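Local coordinates for predicted ATPase of the ABC class (Vibrio vulnificus, PDB 5D6A), which binds the ATP analogue AMP-PNP and, as a predicted ATPase of the ABC class, probably hydrolyses ATP, at residues A[33-38]-A[43-48]; A[280-285]-A[298-303]; A[347-352]-A[460-465]; A[392-397]-A[405-410]; A[513-518]-A[535-540]. All blocks are in the same frame, centred on the assembly; numbering follows the deposited sequence.

Contact 1: A[33-38]-A[43-48]; sequences KKLEKQ and YQQIKG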
# COMPACT_ATOMS: atom_id res chain seq x y z
N LYS A 33 -38.89 16.42 18.99
CA LYS A 33 -39.01 16.35 20.45
C LYS A 33 -39.58 15.02 20.92
O LYS A 33 -39.14 14.46 21.93
CB LYS A 33 -39.90 17.48 20.99
CG LYS A 33 -39.32 18.88 20.89
CD LYS A 33 -40.32 19.91 21.39
CE LYS A 33 -39.79 21.33 21.31
NZ LYS A 33 -38.58 21.53 22.16
N LYS A 34 -40.58 14.52 20.19
CA LYS A 34 -41.24 13.26 20.52
C LYS A 34 -40.29 12.06 20.50
O LYS A 34 -40.56 11.05 21.15
CB LYS A 34 -42.40 12.99 19.56
CG LYS A 34 -43.52 14.02 19.61
CD LYS A 34 -44.63 13.66 18.65
CE LYS A 34 -45.78 14.66 18.70
NZ LYS A 34 -46.85 14.31 17.73
N LEU A 35 -39.20 12.17 19.76
CA LEU A 35 -38.23 11.08 19.66
C LEU A 35 -37.24 11.02 20.83
O LEU A 35 -36.32 10.22 20.80
CB LEU A 35 -37.46 11.20 18.34
CG LEU A 35 -38.30 11.20 17.05
CD1 LEU A 35 -37.40 11.35 15.84
CD2 LEU A 35 -39.14 9.94 16.95
N GLU A 36 -37.44 11.86 21.84
CA GLU A 36 -36.54 11.88 23.00
C GLU A 36 -36.53 10.55 23.75
O GLU A 36 -37.59 9.97 24.02
CB GLU A 36 -36.92 13.03 23.95
CG GLU A 36 -36.01 13.18 25.17
CD GLU A 36 -34.57 13.52 24.81
OE1 GLU A 36 -33.66 13.18 25.60
OE2 GLU A 36 -34.33 14.11 23.74
N LYS A 37 -35.33 10.07 24.06
CA LYS A 37 -35.11 8.80 24.79
C LYS A 37 -35.63 7.53 24.11
O LYS A 37 -35.61 6.46 24.71
CB LYS A 37 -35.67 8.89 26.22
CG LYS A 37 -34.92 9.85 27.13
CD LYS A 37 -35.47 9.82 28.54
CE LYS A 37 -34.69 10.75 29.46
NZ LYS A 37 -35.20 10.70 30.86
N GLN A 38 -36.08 7.64 22.86
CA GLN A 38 -36.56 6.46 22.14
C GLN A 38 -35.38 5.74 21.49
O GLN A 38 -34.26 6.24 21.47
CB GLN A 38 -37.60 6.85 21.10
CG GLN A 38 -38.87 7.44 21.70
CD GLN A 38 -39.95 7.68 20.66
OE1 GLN A 38 -39.76 7.43 19.47
NE2 GLN A 38 -41.10 8.16 21.12
N TYR A 43 -34.88 7.47 14.47
CA TYR A 43 -34.41 8.54 13.58
C TYR A 43 -34.93 8.38 12.14
O TYR A 43 -35.00 9.36 11.40
CB TYR A 43 -32.88 8.65 13.55
CG TYR A 43 -32.27 9.48 14.66
CD1 TYR A 43 -32.47 10.86 14.72
CD2 TYR A 43 -31.43 8.91 15.61
CE1 TYR A 43 -31.90 11.63 15.71
CE2 TYR A 43 -30.84 9.68 16.61
CZ TYR A 43 -31.08 11.04 16.65
OH TYR A 43 -30.50 11.81 17.63
N GLN A 44 -35.28 7.15 11.76
CA GLN A 44 -35.82 6.88 10.42
C GLN A 44 -37.02 7.76 10.08
O GLN A 44 -37.29 8.02 8.91
CB GLN A 44 -36.21 5.41 10.29
CG GLN A 44 -35.03 4.45 10.23
CD GLN A 44 -34.21 4.63 8.97
OE1 GLN A 44 -34.72 5.06 7.93
NE2 GLN A 44 -32.92 4.30 9.05
N GLN A 45 -37.74 8.21 11.10
CA GLN A 45 -38.92 9.05 10.92
C GLN A 45 -38.56 10.48 10.50
O GLN A 45 -39.41 11.21 9.99
CB GLN A 45 -39.75 9.07 12.21
CG GLN A 45 -40.27 7.70 12.63
CD GLN A 45 -41.01 7.73 13.96
OE1 GLN A 45 -41.30 8.79 14.50
NE2 GLN A 45 -41.31 6.55 14.48
N ILE A 46 -37.31 10.87 10.72
CA ILE A 46 -36.83 12.21 10.35
C ILE A 46 -36.61 12.31 8.85
O ILE A 46 -36.66 13.40 8.28
CB ILE A 46 -35.51 12.53 11.10
CG1 ILE A 46 -35.72 12.47 12.62
CG2 ILE A 46 -34.97 13.90 10.70
CD1 ILE A 46 -36.82 13.38 13.13
N LYS A 47 -36.37 11.16 8.21
CA LYS A 47 -36.14 11.08 6.77
C LYS A 47 -37.15 11.91 5.99
O LYS A 47 -38.35 11.86 6.27
CB LYS A 47 -36.27 9.62 6.33
CG LYS A 47 -35.85 9.35 4.89
CD LYS A 47 -34.34 9.30 4.75
CE LYS A 47 -33.76 7.98 5.23
NZ LYS A 47 -34.10 6.85 4.33
N GLY A 48 -36.68 12.68 5.01
CA GLY A 48 -37.57 13.49 4.18
C GLY A 48 -37.04 14.87 3.84
O GLY A 48 -35.89 15.19 4.13

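Contact 2: A[280-285]-A[298-303]; sequences RSIYNH and GSAMKI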
# COMPACT_ATOMS: atom_id res chain seq x y z
N ARG A 280 1.33 15.31 -10.28
CA ARG A 280 0.20 15.81 -9.50
C ARG A 280 -0.41 17.09 -10.07
O ARG A 280 -1.53 17.45 -9.71
CB ARG A 280 0.58 16.00 -8.03
CG ARG A 280 0.80 14.67 -7.34
CD ARG A 280 0.53 14.74 -5.85
NE ARG A 280 0.15 13.41 -5.37
CZ ARG A 280 -1.05 12.86 -5.55
NH1 ARG A 280 -2.01 13.51 -6.22
NH2 ARG A 280 -1.31 11.65 -5.08
N SER A 281 0.31 17.75 -10.96
CA SER A 281 -0.20 18.96 -11.59
C SER A 281 -1.33 18.67 -12.59
O SER A 281 -1.80 19.57 -13.27
CB SER A 281 0.93 19.74 -12.26
OG SER A 281 1.83 20.22 -11.27
N ILE A 282 -1.74 17.40 -12.68
CA ILE A 282 -2.90 17.05 -13.52
C ILE A 282 -4.14 17.62 -12.84
O ILE A 282 -5.19 17.76 -13.46
CB ILE A 282 -3.08 15.53 -13.71
CG1 ILE A 282 -3.22 14.82 -12.35
CG2 ILE A 282 -1.92 14.95 -14.51
CD1 ILE A 282 -3.44 13.33 -12.46
N TYR A 283 -4.00 17.91 -11.54
CA TYR A 283 -5.07 18.52 -10.76
C TYR A 283 -4.68 19.95 -10.44
O TYR A 283 -3.50 20.31 -10.51
CB TYR A 283 -5.28 17.81 -9.42
CG TYR A 283 -5.57 16.33 -9.49
CD1 TYR A 283 -6.80 15.87 -9.94
CD2 TYR A 283 -4.64 15.41 -9.05
CE1 TYR A 283 -7.08 14.51 -9.98
CE2 TYR A 283 -4.91 14.05 -9.09
CZ TYR A 283 -6.13 13.61 -9.56
OH TYR A 283 -6.40 12.26 -9.59
N ASN A 284 -5.66 20.76 -10.08
CA ASN A 284 -5.43 22.14 -9.69
C ASN A 284 -5.17 22.16 -8.19
O ASN A 284 -5.77 21.39 -7.45
CB ASN A 284 -6.65 23.01 -10.01
CG ASN A 284 -6.99 23.02 -11.49
OD1 ASN A 284 -6.12 22.93 -12.35
ND2 ASN A 284 -8.28 23.14 -11.79
N HIS A 285 -4.27 23.04 -7.74
CA HIS A 285 -3.96 23.15 -6.32
C HIS A 285 -4.36 24.51 -5.74
O HIS A 285 -4.50 25.49 -6.48
CB HIS A 285 -2.48 22.87 -6.05
CG HIS A 285 -2.11 21.43 -6.23
ND1 HIS A 285 -1.68 20.91 -7.44
CD2 HIS A 285 -2.13 20.39 -5.36
CE1 HIS A 285 -1.44 19.62 -7.30
NE2 HIS A 285 -1.70 19.28 -6.05
N GLY A 298 -3.57 16.88 -18.81
CA GLY A 298 -4.58 16.23 -17.97
C GLY A 298 -4.62 14.71 -18.05
O GLY A 298 -5.03 14.06 -17.09
N SER A 299 -4.20 14.16 -19.18
CA SER A 299 -4.22 12.71 -19.39
C SER A 299 -2.91 12.00 -19.02
O SER A 299 -2.80 10.78 -19.15
CB SER A 299 -4.55 12.41 -20.85
OG SER A 299 -3.58 12.98 -21.71
N ALA A 300 -1.91 12.76 -18.55
CA ALA A 300 -0.61 12.18 -18.19
C ALA A 300 -0.75 11.04 -17.17
O ALA A 300 -1.34 11.23 -16.10
CB ALA A 300 0.32 13.25 -17.66
N MSE A 301 -0.20 9.88 -17.51
CA MSE A 301 -0.26 8.70 -16.65
C MSE A 301 1.10 8.22 -16.26
O MSE A 301 1.95 7.97 -17.12
CB MSE A 301 -0.96 7.57 -17.42
CG MSE A 301 -0.93 6.21 -16.70
SE MSE A 301 -1.92 6.27 -14.99
CE MSE A 301 -3.72 6.54 -15.74
N LYS A 302 1.33 8.09 -14.96
CA LYS A 302 2.61 7.59 -14.48
C LYS A 302 2.51 6.08 -14.39
O LYS A 302 1.61 5.55 -13.74
CB LYS A 302 2.99 8.18 -13.12
CG LYS A 302 4.35 7.71 -12.61
CD LYS A 302 4.86 8.62 -11.51
CE LYS A 302 6.26 8.25 -11.03
NZ LYS A 302 6.34 6.92 -10.36
N ILE A 303 3.43 5.41 -15.07
CA ILE A 303 3.43 3.96 -15.07
C ILE A 303 4.65 3.46 -14.29
O ILE A 303 5.71 4.08 -14.32
CB ILE A 303 3.41 3.39 -16.50
CG1 ILE A 303 4.67 3.78 -17.29
CG2 ILE A 303 2.17 3.87 -17.24
CD1 ILE A 303 4.69 3.23 -18.70
O HOH W 1 -6.76 15.55 -15.20

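Contact 3: A[347-352]-A[460-465]; sequences LQESVE and PPRALH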
# COMPACT_ATOMS: atom_id res chain seq x y z
N LEU A 347 1.49 0.23 -19.96
CA LEU A 347 1.85 1.11 -21.06
C LEU A 347 0.81 1.04 -22.17
O LEU A 347 0.23 2.05 -22.55
CB LEU A 347 3.25 0.76 -21.58
CG LEU A 347 3.79 1.56 -22.77
CD1 LEU A 347 3.70 3.06 -22.53
CD2 LEU A 347 5.23 1.17 -23.05
N GLN A 348 0.57 -0.17 -22.67
CA GLN A 348 -0.39 -0.38 -23.74
C GLN A 348 -1.78 0.13 -23.36
O GLN A 348 -2.46 0.76 -24.16
CB GLN A 348 -0.47 -1.86 -24.11
CG GLN A 348 -1.31 -2.14 -25.34
CD GLN A 348 -0.74 -1.49 -26.60
OE1 GLN A 348 0.47 -1.45 -26.80
NE2 GLN A 348 -1.62 -1.00 -27.46
N GLU A 349 -2.19 -0.15 -22.12
CA GLU A 349 -3.50 0.28 -21.62
C GLU A 349 -3.64 1.79 -21.65
O GLU A 349 -4.72 2.31 -21.91
CB GLU A 349 -3.72 -0.24 -20.20
CG GLU A 349 -3.92 -1.74 -20.11
CD GLU A 349 -3.89 -2.28 -18.68
OE1 GLU A 349 -3.41 -1.57 -17.77
OE2 GLU A 349 -4.32 -3.43 -18.47
N SER A 350 -2.54 2.50 -21.39
CA SER A 350 -2.56 3.97 -21.40
C SER A 350 -2.74 4.51 -22.83
O SER A 350 -3.46 5.48 -23.05
CB SER A 350 -1.28 4.50 -20.77
OG SER A 350 -1.09 3.95 -19.48
N VAL A 351 -2.08 3.87 -23.79
CA VAL A 351 -2.21 4.26 -25.18
C VAL A 351 -3.66 4.04 -25.60
O VAL A 351 -4.28 4.92 -26.20
CB VAL A 351 -1.27 3.45 -26.10
CG1 VAL A 351 -1.50 3.83 -27.56
CG2 VAL A 351 0.18 3.66 -25.71
N GLU A 352 -4.20 2.88 -25.25
CA GLU A 352 -5.58 2.52 -25.57
C GLU A 352 -6.54 3.60 -25.09
O GLU A 352 -7.44 4.01 -25.83
CB GLU A 352 -5.95 1.18 -24.92
CG GLU A 352 -7.23 0.55 -25.46
CD GLU A 352 -7.71 -0.63 -24.63
OE1 GLU A 352 -7.87 -0.48 -23.40
OE2 GLU A 352 -7.97 -1.71 -25.20
N PRO A 460 -7.15 -1.87 -32.28
CA PRO A 460 -8.48 -1.40 -31.89
C PRO A 460 -8.66 -1.65 -30.40
O PRO A 460 -8.16 -2.65 -29.88
CB PRO A 460 -9.43 -2.29 -32.71
CG PRO A 460 -8.64 -3.50 -33.06
CD PRO A 460 -7.22 -3.03 -33.20
N PRO A 461 -9.38 -0.76 -29.69
CA PRO A 461 -9.54 -0.97 -28.26
C PRO A 461 -10.31 -2.25 -27.94
O PRO A 461 -11.13 -2.69 -28.75
CB PRO A 461 -10.34 0.26 -27.79
CG PRO A 461 -10.36 1.21 -28.94
CD PRO A 461 -10.18 0.38 -30.17
N ARG A 462 -10.03 -2.85 -26.79
CA ARG A 462 -10.72 -4.05 -26.36
C ARG A 462 -12.16 -3.69 -26.03
O ARG A 462 -12.41 -2.63 -25.44
CB ARG A 462 -10.09 -4.63 -25.10
CG ARG A 462 -8.64 -5.08 -25.24
CD ARG A 462 -8.04 -5.29 -23.85
NE ARG A 462 -8.00 -4.03 -23.10
CZ ARG A 462 -7.71 -3.92 -21.81
NH1 ARG A 462 -7.43 -4.99 -21.07
NH2 ARG A 462 -7.70 -2.72 -21.24
N ALA A 463 -13.09 -4.55 -26.39
CA ALA A 463 -14.48 -4.31 -26.07
C ALA A 463 -14.72 -4.72 -24.61
O ALA A 463 -14.11 -5.67 -24.13
CB ALA A 463 -15.39 -5.09 -27.00
N LEU A 464 -15.59 -3.99 -23.92
CA LEU A 464 -15.92 -4.30 -22.53
C LEU A 464 -17.31 -4.91 -22.44
O LEU A 464 -18.24 -4.46 -23.12
CB LEU A 464 -15.88 -3.02 -21.69
CG LEU A 464 -16.27 -3.14 -20.21
CD1 LEU A 464 -15.33 -4.07 -19.46
CD2 LEU A 464 -16.29 -1.77 -19.55
N HIS A 465 -17.47 -5.94 -21.61
CA HIS A 465 -18.76 -6.58 -21.42
C HIS A 465 -19.49 -5.80 -20.32
O HIS A 465 -19.52 -6.22 -19.16
CB HIS A 465 -18.61 -8.04 -21.00
CG HIS A 465 -19.86 -8.85 -21.15
ND1 HIS A 465 -19.86 -10.14 -21.64
CD2 HIS A 465 -21.15 -8.54 -20.94
CE1 HIS A 465 -21.10 -10.60 -21.68
NE2 HIS A 465 -21.90 -9.64 -21.27
O HOH W 2 -6.39 -5.61 -18.12

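Contact 4: A[392-397]-A[405-410]; sequences DRIGQL and TIIVMG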
# COMPACT_ATOMS: atom_id res chain seq x y z
N ASP A 392 13.54 1.27 -27.35
CA ASP A 392 13.34 1.03 -28.79
C ASP A 392 11.96 1.51 -29.28
O ASP A 392 11.81 1.86 -30.45
CB ASP A 392 13.51 -0.46 -29.11
CG ASP A 392 14.93 -0.97 -28.85
OD1 ASP A 392 15.85 -0.14 -28.69
OD2 ASP A 392 15.12 -2.20 -28.83
N ARG A 393 10.97 1.51 -28.39
CA ARG A 393 9.61 1.92 -28.75
C ARG A 393 9.29 3.37 -28.40
O ARG A 393 8.51 4.02 -29.10
CB ARG A 393 8.59 1.02 -28.07
CG ARG A 393 8.65 -0.44 -28.48
CD ARG A 393 8.38 -0.62 -29.97
NE ARG A 393 8.25 -2.03 -30.33
CZ ARG A 393 8.03 -2.48 -31.56
NH1 ARG A 393 7.92 -1.63 -32.58
NH2 ARG A 393 7.93 -3.79 -31.78
N ILE A 394 9.88 3.87 -27.32
CA ILE A 394 9.61 5.24 -26.87
C ILE A 394 9.74 6.27 -27.99
O ILE A 394 8.96 7.22 -28.05
CB ILE A 394 10.51 5.63 -25.68
CG1 ILE A 394 10.02 6.92 -25.04
CG2 ILE A 394 11.97 5.71 -26.12
CD1 ILE A 394 10.85 7.36 -23.85
N GLY A 395 10.73 6.09 -28.87
CA GLY A 395 10.94 7.00 -29.98
C GLY A 395 9.77 6.94 -30.95
O GLY A 395 9.33 7.96 -31.47
N GLN A 396 9.27 5.73 -31.18
CA GLN A 396 8.14 5.51 -32.08
C GLN A 396 6.84 6.08 -31.51
O GLN A 396 6.01 6.59 -32.25
CB GLN A 396 8.00 4.02 -32.40
CG GLN A 396 9.20 3.46 -33.16
CD GLN A 396 9.14 1.95 -33.36
OE1 GLN A 396 8.47 1.24 -32.63
NE2 GLN A 396 9.88 1.47 -34.35
N LEU A 397 6.68 6.01 -30.19
CA LEU A 397 5.49 6.55 -29.53
C LEU A 397 5.36 8.04 -29.82
O LEU A 397 4.25 8.57 -29.95
CB LEU A 397 5.56 6.34 -28.02
CG LEU A 397 5.47 4.92 -27.45
CD1 LEU A 397 5.72 4.94 -25.96
CD2 LEU A 397 4.12 4.29 -27.75
N THR A 405 6.88 11.73 -23.33
CA THR A 405 7.32 10.94 -22.19
C THR A 405 8.38 11.68 -21.39
O THR A 405 9.33 12.22 -21.95
CB THR A 405 7.91 9.58 -22.64
OG1 THR A 405 6.92 8.86 -23.39
CG2 THR A 405 8.34 8.75 -21.44
N ILE A 406 8.20 11.71 -20.07
CA ILE A 406 9.14 12.36 -19.17
C ILE A 406 9.68 11.26 -18.27
O ILE A 406 8.90 10.55 -17.63
CB ILE A 406 8.47 13.47 -18.35
CG1 ILE A 406 7.69 14.41 -19.28
CG2 ILE A 406 9.51 14.24 -17.55
CD1 ILE A 406 6.96 15.52 -18.57
N ILE A 407 11.01 11.11 -18.23
CA ILE A 407 11.62 10.03 -17.45
C ILE A 407 12.73 10.48 -16.51
O ILE A 407 13.67 11.17 -16.92
CB ILE A 407 12.22 8.96 -18.39
CG1 ILE A 407 11.24 8.60 -19.50
CG2 ILE A 407 12.63 7.72 -17.60
CD1 ILE A 407 11.75 7.55 -20.45
N VAL A 408 12.62 10.08 -15.24
CA VAL A 408 13.65 10.35 -14.25
C VAL A 408 14.61 9.18 -14.36
O VAL A 408 14.20 8.03 -14.18
CB VAL A 408 13.08 10.43 -12.82
CG1 VAL A 408 14.20 10.45 -11.79
CG2 VAL A 408 12.19 11.65 -12.67
N MSE A 409 15.88 9.46 -14.66
CA MSE A 409 16.86 8.39 -14.85
C MSE A 409 17.96 8.40 -13.83
O MSE A 409 17.72 8.09 -12.66
CB MSE A 409 17.40 8.53 -16.27
CG MSE A 409 16.30 8.36 -17.30
SE MSE A 409 16.79 6.95 -18.58
CE MSE A 409 18.47 7.74 -19.24
N GLY A 410 19.18 8.74 -14.25
CA GLY A 410 20.33 8.75 -13.35
C GLY A 410 21.02 7.40 -13.26
O GLY A 410 21.98 7.24 -12.51

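Contact 5: A[513-518]-A[535-540]; sequences GWVWYQ and ELLGDA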
# COMPACT_ATOMS: atom_id res chain seq x y z
N GLY A 513 -16.42 3.84 -8.88
CA GLY A 513 -17.35 2.74 -8.64
C GLY A 513 -18.74 3.06 -9.15
O GLY A 513 -19.43 2.17 -9.67
N TRP A 514 -19.16 4.31 -9.02
CA TRP A 514 -20.49 4.69 -9.49
C TRP A 514 -20.56 4.87 -11.02
O TRP A 514 -21.65 4.90 -11.59
CB TRP A 514 -21.04 5.89 -8.72
CG TRP A 514 -21.39 5.49 -7.32
CD1 TRP A 514 -20.68 5.75 -6.19
CD2 TRP A 514 -22.50 4.68 -6.92
NE1 TRP A 514 -21.29 5.18 -5.10
CE2 TRP A 514 -22.42 4.52 -5.52
CE3 TRP A 514 -23.57 4.09 -7.61
CZ2 TRP A 514 -23.36 3.79 -4.79
CZ3 TRP A 514 -24.51 3.37 -6.89
CH2 TRP A 514 -24.40 3.22 -5.49
N VAL A 515 -19.40 4.96 -11.67
CA VAL A 515 -19.36 5.01 -13.13
C VAL A 515 -19.57 3.58 -13.60
O VAL A 515 -20.32 3.33 -14.55
CB VAL A 515 -18.03 5.56 -13.66
CG1 VAL A 515 -17.90 5.31 -15.16
CG2 VAL A 515 -17.91 7.04 -13.35
N TRP A 516 -18.91 2.64 -12.93
CA TRP A 516 -19.04 1.21 -13.22
C TRP A 516 -20.51 0.83 -13.11
O TRP A 516 -21.04 0.12 -13.97
CB TRP A 516 -18.22 0.41 -12.21
CG TRP A 516 -16.73 0.51 -12.36
CD1 TRP A 516 -16.03 1.45 -13.07
CD2 TRP A 516 -15.75 -0.27 -11.67
NE1 TRP A 516 -14.68 1.25 -12.93
CE2 TRP A 516 -14.48 0.21 -12.07
CE3 TRP A 516 -15.82 -1.34 -10.78
CZ2 TRP A 516 -13.29 -0.35 -11.60
CZ3 TRP A 516 -14.64 -1.90 -10.32
CH2 TRP A 516 -13.39 -1.40 -10.73
N TYR A 517 -21.16 1.32 -12.06
CA TYR A 517 -22.58 1.05 -11.82
C TYR A 517 -23.42 1.46 -13.02
O TYR A 517 -24.40 0.79 -13.35
CB TYR A 517 -23.05 1.80 -10.56
CG TYR A 517 -24.51 1.58 -10.21
CD1 TYR A 517 -24.91 0.46 -9.49
CD2 TYR A 517 -25.48 2.50 -10.59
CE1 TYR A 517 -26.25 0.25 -9.17
CE2 TYR A 517 -26.82 2.31 -10.27
CZ TYR A 517 -27.20 1.18 -9.56
OH TYR A 517 -28.52 0.98 -9.25
N GLN A 518 -23.03 2.55 -13.68
CA GLN A 518 -23.76 3.03 -14.86
C GLN A 518 -23.45 2.18 -16.09
O GLN A 518 -24.34 1.94 -16.91
CB GLN A 518 -23.45 4.50 -15.13
CG GLN A 518 -23.95 5.44 -14.05
CD GLN A 518 -23.69 6.89 -14.35
OE1 GLN A 518 -23.35 7.26 -15.48
NE2 GLN A 518 -23.85 7.74 -13.35
N GLU A 535 -18.07 10.17 -22.17
CA GLU A 535 -19.40 10.72 -22.44
C GLU A 535 -20.30 10.68 -21.21
O GLU A 535 -21.17 11.54 -21.05
CB GLU A 535 -20.05 9.99 -23.62
CG GLU A 535 -19.34 10.24 -24.95
CD GLU A 535 -19.90 9.41 -26.09
OE1 GLU A 535 -20.72 8.50 -25.84
OE2 GLU A 535 -19.51 9.66 -27.25
N LEU A 536 -20.11 9.69 -20.35
CA LEU A 536 -20.90 9.57 -19.12
C LEU A 536 -20.55 10.69 -18.14
O LEU A 536 -21.40 11.16 -17.39
CB LEU A 536 -20.69 8.21 -18.45
CG LEU A 536 -21.13 6.97 -19.23
CD1 LEU A 536 -20.69 5.71 -18.51
CD2 LEU A 536 -22.64 6.97 -19.45
N LEU A 537 -19.28 11.10 -18.16
CA LEU A 537 -18.78 12.16 -17.30
C LEU A 537 -18.77 13.50 -18.05
O LEU A 537 -17.89 14.34 -17.85
CB LEU A 537 -17.36 11.82 -16.83
CG LEU A 537 -17.18 10.49 -16.08
CD1 LEU A 537 -15.70 10.15 -15.93
CD2 LEU A 537 -17.88 10.52 -14.72
N GLY A 538 -19.78 13.71 -18.89
CA GLY A 538 -19.88 14.92 -19.70
C GLY A 538 -20.48 16.13 -19.01
O GLY A 538 -21.61 16.52 -19.30
N ASP A 539 -19.72 16.71 -18.08
CA ASP A 539 -20.11 17.92 -17.34
C ASP A 539 -21.27 17.69 -16.35
O ASP A 539 -21.23 18.20 -15.23
CB ASP A 539 -20.42 19.07 -18.31
CG ASP A 539 -20.34 20.44 -17.65
OD1 ASP A 539 -20.56 20.55 -16.42
OD2 ASP A 539 -20.06 21.43 -18.37
N ALA A 540 -22.29 16.93 -16.76
CA ALA A 540 -23.40 16.60 -15.86
C ALA A 540 -23.17 15.20 -15.26
O ALA A 540 -24.11 14.47 -14.98
CB ALA A 540 -24.72 16.65 -16.61

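Contact 1: A[33-38]-A[43-48]
Leu35 reaches across to Gln45 and Ile46 with both of its methyl branches. Its CB already points toward segment 43-48. The first torsion (chi1 -58°) sets CG beside the backbone N and anti to the carbonyl carbon, and the chain forks there. CD1 runs to the end of Ile46, 3.4 Å from its CD1 and 3.8 Å from its CG1, the two side chains running antiparallel past one another. CD2 turns to Gln45, where it lies 3.5 Å from OE1, a van der Waals approach to the amide oxygen. Both segments belong to the connection between helix 23-33 and strand 48-51, the first strand of the N-terminal antiparallel sheet. Leu35 sits where a type I turn (Lys33 to Glu36) overlaps a type II turn (Leu35 to Gln38), whereas Gln45 lies in a short 3-10 segment. Ile46 also touches Leu28 and Leu32 of helix 23-33. Glu36 OE2 accepts a hydrogen bond from Ala155 N.

Contact 2: A[280-285]-A[298-303]
Ile282 packs by its CG2 methyl against the backbone of Gly298 and the side chain of Ala300. It belongs to a type I turn, Arg280 to Tyr283, at the end of helix 271-280, which comes after the probable Walker A P-loop. Segment 298-303 leads into strand 301-302, at one edge of the mixed sheet of the P-loop domain. The drier part is small and centres on one methyl. CG2 lies 4.2 Å from Ala300 CB, and it is 4.1 Å from both Gly298 O and Ala300 O. The two carbonyl oxygens are not left to the methyl alone, since both accept from Arg555 NH1, and Ala300 O also takes Gln502 NE2; the side chain of Arg555 in turn touches Ile282. In the looser part the two segments are bridged by one water, which donates to Ile282 O at 3.2 Å and to Gly298 O at 3.0 Å, in place of any direct backbone bond. The remaining branch of Ile282 turns from segment 298-303 to its own neighbour: with chi1 at 58°, CG1 lies 3.6 Å above one face of the Tyr283 ring, offset toward the rim.

Contact 3: A[347-352]-A[460-465]
Glu352 OE2 is gripped twice by Arg462, by the backbone N at 2.8 Å in an almost straight bond (177°) and by NE at 3.1 Å. The carboxylate stands on the last turn of helix 339-352, which precedes strand 357-361 of the P-loop domain sheet, while Arg462 leads into strand 463-465 of a small antiparallel sheet formed with strands 525-526 and 571-572. The second oxygen completes a side-on salt bridge, with Arg462 NH2 3.1 Å from Glu352 OE1. NE and NH2 meet the carboxylate on its syn side, with the two planes 31° apart, whereas the backbone N comes from above the carboxylate plane. Three bonds from one residue should limit rotation of the carboxylate. Glu352 CG also rests on the proline ring, 3.9 Å from Pro461 CB. Beyond this pair, Arg462 NH1 bonds to His312 O and NH2 to Asn564 OD1, and the guanidinium makes a cation-pi contact with Phe571. Glu349 OE2 forms a salt bridge with Arg309 NH1. Glu349 meets Arg462 through a water, which donates to Glu349 OE2 at 3.0 Å and accepts from Arg462 NH1 at 3.2 Å.

Contact 4: A[392-397]-A[405-410]
Ile394 meets Thr405 and Ile407 through van der Waals contacts, mostly between methyl groups. Its chi1 of -168° puts CG1 anti to the backbone N, and with chi2 also extended, CD1 is carried out to the strand. There CD1 and Ile407 CD1 meet tip to tip at 3.5 Å, while Thr405 crosses at a slant, its CG2 3.7 Å from the same Ile394 CD1. In the P-loop domain sheet, strand 357-361 returns to its parallel neighbour 404-408 through a helical connection that ends in helix 390-401, a beta-alpha-beta crossover. Ile394 and Ile407 also pack on Ile260 and Leu262 of strand 260-264, respectively. Side-chain hydrogen bonding occurs along the helix itself, where Arg393 NH1 donates to Gln396 OE1 at 2.9 Å, in the carbonyl plane and on a lone pair. Gln396 NE2 is satisfied by Ala454 O. Because the joint is made by methyl groups, it fixes the spacing of helix and strand by shape rather than by bond direction, at Ile407, one residue before Val408, which touches AMP-PNP.

Contact 5: A[513-518]-A[535-540]
Val515 and Leu537 cross at about a right angle, whereas Gln518 and Leu536 lie alongside each other, pointing opposite ways. In the first pair Val515 CG2 meets Leu537 CD2 at 3.7 Å. The valine's chi1 of 167° places CG1 anti to the backbone N and CG2 beside it; CG1 and CG2 thereby face different leucines, CG1 lying 4.4 Å from Leu536 CD1. In the second pair the extended Gln518 chain brings OE1 within 4.0 Å of Leu536 CD2 and 4.1 Å of Leu536 CB. The surfaces belong to helix 506-519 and to the end of helix 529-536 in the MRB1590-type C-terminal region; Leu537 is the first residue to leave the helical conformation. Met545 and Val559 of helix 556-564 also pack on Val515, and Asn544 and Met545 on Gln518. With branched aliphatic groups doing most of the touching, the contact probably depends on shape and the hydrophobic effect rather than on directed bonds; Gln518 takes part through its amide oxygen, but by van der Waals contact and not by a bond to Leu536.

Overall arrangement
Contacts 2, 3 and 4 cluster in the P-loop domain, with centres about 18 to 21 Å apart. Contact 2 touches contact 3 directly, Met301 CG lying 3.6 Å from Ser350 OG, and contacts 2 and 4 reach the same mixed sheet. Contact 4 is the one that includes a residue of the nucleotide pocket: Val408 touches AMP-PNP, and the side chain of Ile407 is about 9 Å from it. Along the chain, contact 4 falls between the two segments of contact 3. Contact 5 lies about 18 Å from contact 3 between centres, in the C-terminal region. Contact 1 stands apart in the N-terminal region, its centre about 62 Å from that of contact 4.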